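Local coordinates for protein mandalate racemase/muconate lactonizing enzyme (Unidentified, PDB 4E4U) that is a putative member of the mandelate racemase/muconate lactonizing enzyme family, and so probably acts on a carboxylate substrate through a metal-stabilised enolate intermediate, at residues I53-H61 against T89-L97. Numbering follows the deposited sequence.
Sequences IIDDVFERH and TMMGVVSGL
Val-57 faces Val-93 and its neighbours where segments 53-61 and 89-97, parts of helices 47-61 and 88-109, have axes passing 10.2 Å apart at a crossing angle of -65°. Val-57 points into a groove formed by Met-90, Val-93 and Leu-97. Val-57 CB lies 3.8 Å from Val-93 CG1, and Val-57 CG2 is 3.6 Å from Met-90 SD. Val-57 CG1, anti to the backbone N (chi1 177°), reaches Leu-97 CD1 at 3.8 Å. Met-90 gets there by bending at chi2 and chi3, which carries its CE across Val-57 CG2 to an oblique approach on the His-61 ring, 4.1 Å from His-61 CD2. At the N-terminal end of 53-61, Ile-53 CG2 meets Val-93 CG2 at 3.9 Å, while Ile-54 lays CG1 over the same valine. A flank of the helix rests on the antiparallel sheet, Phe-58 on Ile-3, Leu-6 and Leu-28. Phe-45 of the second subunit packs on Ile-53 and Val-57. Polar ends look elsewhere: His-61 NE2 is hydrogen-bonded to Ser-80 OG, and Thr-89 OG1 to Asp-87 OD2 of the second subunit. What joins these two helices of the N-terminal capping domain is therefore buried aliphatic and thioether packing, continued into the subunit interface.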
loop_
_atom_site.group_PDB
_atom_site.type_symbol
_atom_site.label_atom_id
_atom_site.label_comp_id
_atom_site.label_asym_id
_atom_site.label_seq_id
_atom_site.Cartn_x
_atom_site.Cartn_y
_atom_site.Cartn_z
ATOM N N ILE A 53 -20.345 36.694 -16.711
ATOM C CA ILE A 53 -20.195 35.253 -16.528
ATOM C C ILE A 53 -21.540 34.626 -16.152
ATOM O O ILE A 53 -21.961 33.609 -16.727
ATOM C CB ILE A 53 -19.174 34.936 -15.422
ATOM C CG1 ILE A 53 -17.751 35.226 -15.907
ATOM C CG2 ILE A 53 -19.279 33.480 -14.992
ATOM C CD1 ILE A 53 -16.720 35.124 -14.812
ATOM N N ILE A 54 -22.223 35.241 -15.191
ATOM C CA ILE A 54 -23.488 34.701 -14.710
ATOM C C ILE A 54 -24.533 34.690 -15.827
ATOM O O ILE A 54 -25.254 33.698 -16.001
ATOM C CB ILE A 54 -23.995 35.486 -13.493
ATOM C CG1 ILE A 54 -23.050 35.274 -12.305
ATOM C CG2 ILE A 54 -25.405 35.065 -13.120
ATOM C CD1 ILE A 54 -23.178 36.339 -11.231
ATOM N N ASP A 55 -24.594 35.767 -16.605
ATOM C CA ASP A 55 -25.503 35.820 -17.750
ATOM C C ASP A 55 -25.215 34.664 -18.713
ATOM O O ASP A 55 -26.134 34.015 -19.217
ATOM C CB ASP A 55 -25.364 37.151 -18.499
ATOM C CG ASP A 55 -26.095 38.293 -17.823
ATOM O OD1 ASP A 55 -26.910 38.041 -16.912
ATOM O OD2 ASP A 55 -25.854 39.450 -18.225
ATOM N N ASP A 56 -23.937 34.409 -18.962
ATOM C CA ASP A 56 -23.543 33.375 -19.905
ATOM C C ASP A 56 -23.975 31.986 -19.440
ATOM O O ASP A 56 -24.551 31.212 -20.209
ATOM C CB ASP A 56 -22.031 33.419 -20.118
ATOM C CG ASP A 56 -21.578 32.521 -21.248
ATOM O OD1 ASP A 56 -21.775 32.911 -22.420
ATOM O OD2 ASP A 56 -21.021 31.437 -20.970
ATOM N N VAL A 57 -23.706 31.672 -18.177
ATOM C CA VAL A 57 -24.059 30.365 -17.634
ATOM C C VAL A 57 -25.575 30.183 -17.650
ATOM O O VAL A 57 -26.086 29.132 -18.032
ATOM C CB VAL A 57 -23.530 30.202 -16.198
ATOM C CG1 VAL A 57 -23.966 28.863 -15.605
ATOM C CG2 VAL A 57 -22.004 30.330 -16.177
ATOM N N PHE A 58 -26.290 31.215 -17.224
ATOM C CA PHE A 58 -27.743 31.158 -17.189
ATOM C C PHE A 58 -28.332 30.910 -18.576
ATOM O O PHE A 58 -29.165 30.015 -18.765
ATOM C CB PHE A 58 -28.313 32.448 -16.607
ATOM C CG PHE A 58 -29.804 32.522 -16.683
ATOM C CD1 PHE A 58 -30.583 31.773 -15.812
ATOM C CD2 PHE A 58 -30.430 33.319 -17.628
ATOM C CE1 PHE A 58 -31.963 31.817 -15.883
ATOM C CE2 PHE A 58 -31.816 33.372 -17.703
ATOM C CZ PHE A 58 -32.582 32.623 -16.827
ATOM N N GLU A 59 -27.888 31.689 -19.553
ATOM C CA GLU A 59 -28.418 31.560 -20.905
ATOM C C GLU A 59 -28.169 30.169 -21.489
ATOM O O GLU A 59 -29.070 29.579 -22.086
ATOM C CB GLU A 59 -27.817 32.634 -21.814
ATOM C CG GLU A 59 -28.296 34.037 -21.495
ATOM C CD GLU A 59 -27.435 35.110 -22.134
ATOM O OE1 GLU A 59 -26.472 34.759 -22.850
ATOM O OE2 GLU A 59 -27.717 36.305 -21.908
ATOM N N ARG A 60 -26.962 29.642 -21.304
ATOM C CA ARG A 60 -26.603 28.365 -21.912
ATOM C C ARG A 60 -27.209 27.173 -21.201
ATOM O O ARG A 60 -27.574 26.195 -21.849
ATOM C CB ARG A 60 -25.078 28.186 -21.969
ATOM C CG ARG A 60 -24.384 29.182 -22.854
ATOM C CD ARG A 60 -22.875 28.984 -22.841
ATOM N NE ARG A 60 -22.257 30.177 -23.394
ATOM C CZ ARG A 60 -22.173 30.438 -24.692
ATOM N NH1 ARG A 60 -22.625 29.560 -25.583
ATOM N NH2 ARG A 60 -21.621 31.572 -25.099
ATOM N N HIS A 61 -27.309 27.240 -19.875
ATOM C CA HIS A 61 -27.527 26.024 -19.095
ATOM C C HIS A 61 -28.790 25.997 -18.237
ATOM O O HIS A 61 -29.096 24.960 -17.662
ATOM C CB HIS A 61 -26.297 25.718 -18.221
ATOM C CG HIS A 61 -25.018 25.650 -18.990
ATOM N ND1 HIS A 61 -24.796 24.752 -20.013
ATOM C CD2 HIS A 61 -23.871 26.380 -18.877
ATOM C CE1 HIS A 61 -23.589 24.927 -20.499
ATOM N NE2 HIS A 61 -23.000 25.903 -19.834
ATOM N N THR A 89 -14.903 28.883 -10.707
ATOM C CA THR A 89 -15.865 29.970 -10.857
ATOM C C THR A 89 -17.206 29.440 -11.345
ATOM O O THR A 89 -18.255 29.850 -10.838
ATOM C CB THR A 89 -15.337 31.087 -11.780
ATOM O OG1 THR A 89 -14.176 31.680 -11.187
ATOM C CG2 THR A 89 -16.388 32.162 -11.997
ATOM N N MET A 90 -17.180 28.508 -12.296
ATOM C CA MET A 90 -18.425 27.929 -12.804
ATOM C C MET A 90 -19.180 27.238 -11.681
ATOM O O MET A 90 -20.399 27.340 -11.592
ATOM C CB MET A 90 -18.147 26.930 -13.926
ATOM C CG MET A 90 -19.380 26.141 -14.369
ATOM S SD MET A 90 -20.730 27.173 -14.995
ATOM C CE MET A 90 -20.439 27.029 -16.758
ATOM N N MET A 91 -18.459 26.537 -10.813
ATOM C CA MET A 91 -19.119 25.855 -9.716
ATOM C C MET A 91 -19.765 26.836 -8.741
ATOM O O MET A 91 -20.863 26.583 -8.245
ATOM C CB MET A 91 -18.163 24.901 -9.022
ATOM C CG MET A 91 -17.794 23.684 -9.871
ATOM S SD MET A 91 -19.185 22.605 -10.278
ATOM C CE MET A 91 -19.691 23.195 -11.892
ATOM N N GLY A 92 -19.106 27.962 -8.469
ATOM C CA GLY A 92 -19.734 29.005 -7.669
ATOM C C GLY A 92 -21.011 29.520 -8.315
ATOM O O GLY A 92 -22.048 29.654 -7.662
ATOM N N VAL A 93 -20.948 29.799 -9.612
ATOM C CA VAL A 93 -22.117 30.305 -10.323
ATOM C C VAL A 93 -23.268 29.309 -10.301
ATOM O O VAL A 93 -24.407 29.667 -9.973
ATOM C CB VAL A 93 -21.780 30.687 -11.774
ATOM C CG1 VAL A 93 -23.040 31.097 -12.533
ATOM C CG2 VAL A 93 -20.757 31.809 -11.793
ATOM N N VAL A 94 -22.990 28.055 -10.637
ATOM C CA VAL A 94 -24.070 27.077 -10.644
ATOM C C VAL A 94 -24.621 26.830 -9.242
ATOM O O VAL A 94 -25.800 26.519 -9.096
ATOM C CB VAL A 94 -23.698 25.756 -11.363
ATOM C CG1 VAL A 94 -22.896 24.834 -10.456
ATOM C CG2 VAL A 94 -24.966 25.068 -11.858
ATOM N N SER A 95 -23.795 26.995 -8.208
ATOM C CA SER A 95 -24.281 26.839 -6.837
ATOM C C SER A 95 -25.408 27.831 -6.560
ATOM O O SER A 95 -26.430 27.481 -5.967
ATOM C CB SER A 95 -23.165 27.087 -5.827
ATOM O OG SER A 95 -22.116 26.156 -5.959
ATOM N N GLY A 96 -25.212 29.077 -6.983
ATOM C CA GLY A 96 -26.208 30.111 -6.766
ATOM C C GLY A 96 -27.469 29.833 -7.555
ATOM O O GLY A 96 -28.577 29.965 -7.040
ATOM N N LEU A 97 -27.304 29.459 -8.822
ATOM C CA LEU A 97 -28.458 29.156 -9.662
ATOM C C LEU A 97 -29.226 27.952 -9.124
ATOM O O LEU A 97 -30.458 27.958 -9.085
ATOM C CB LEU A 97 -28.024 28.902 -11.102
ATOM C CG LEU A 97 -27.345 30.053 -11.853
ATOM C CD1 LEU A 97 -26.881 29.585 -13.225
ATOM C CD2 LEU A 97 -28.276 31.249 -11.973
#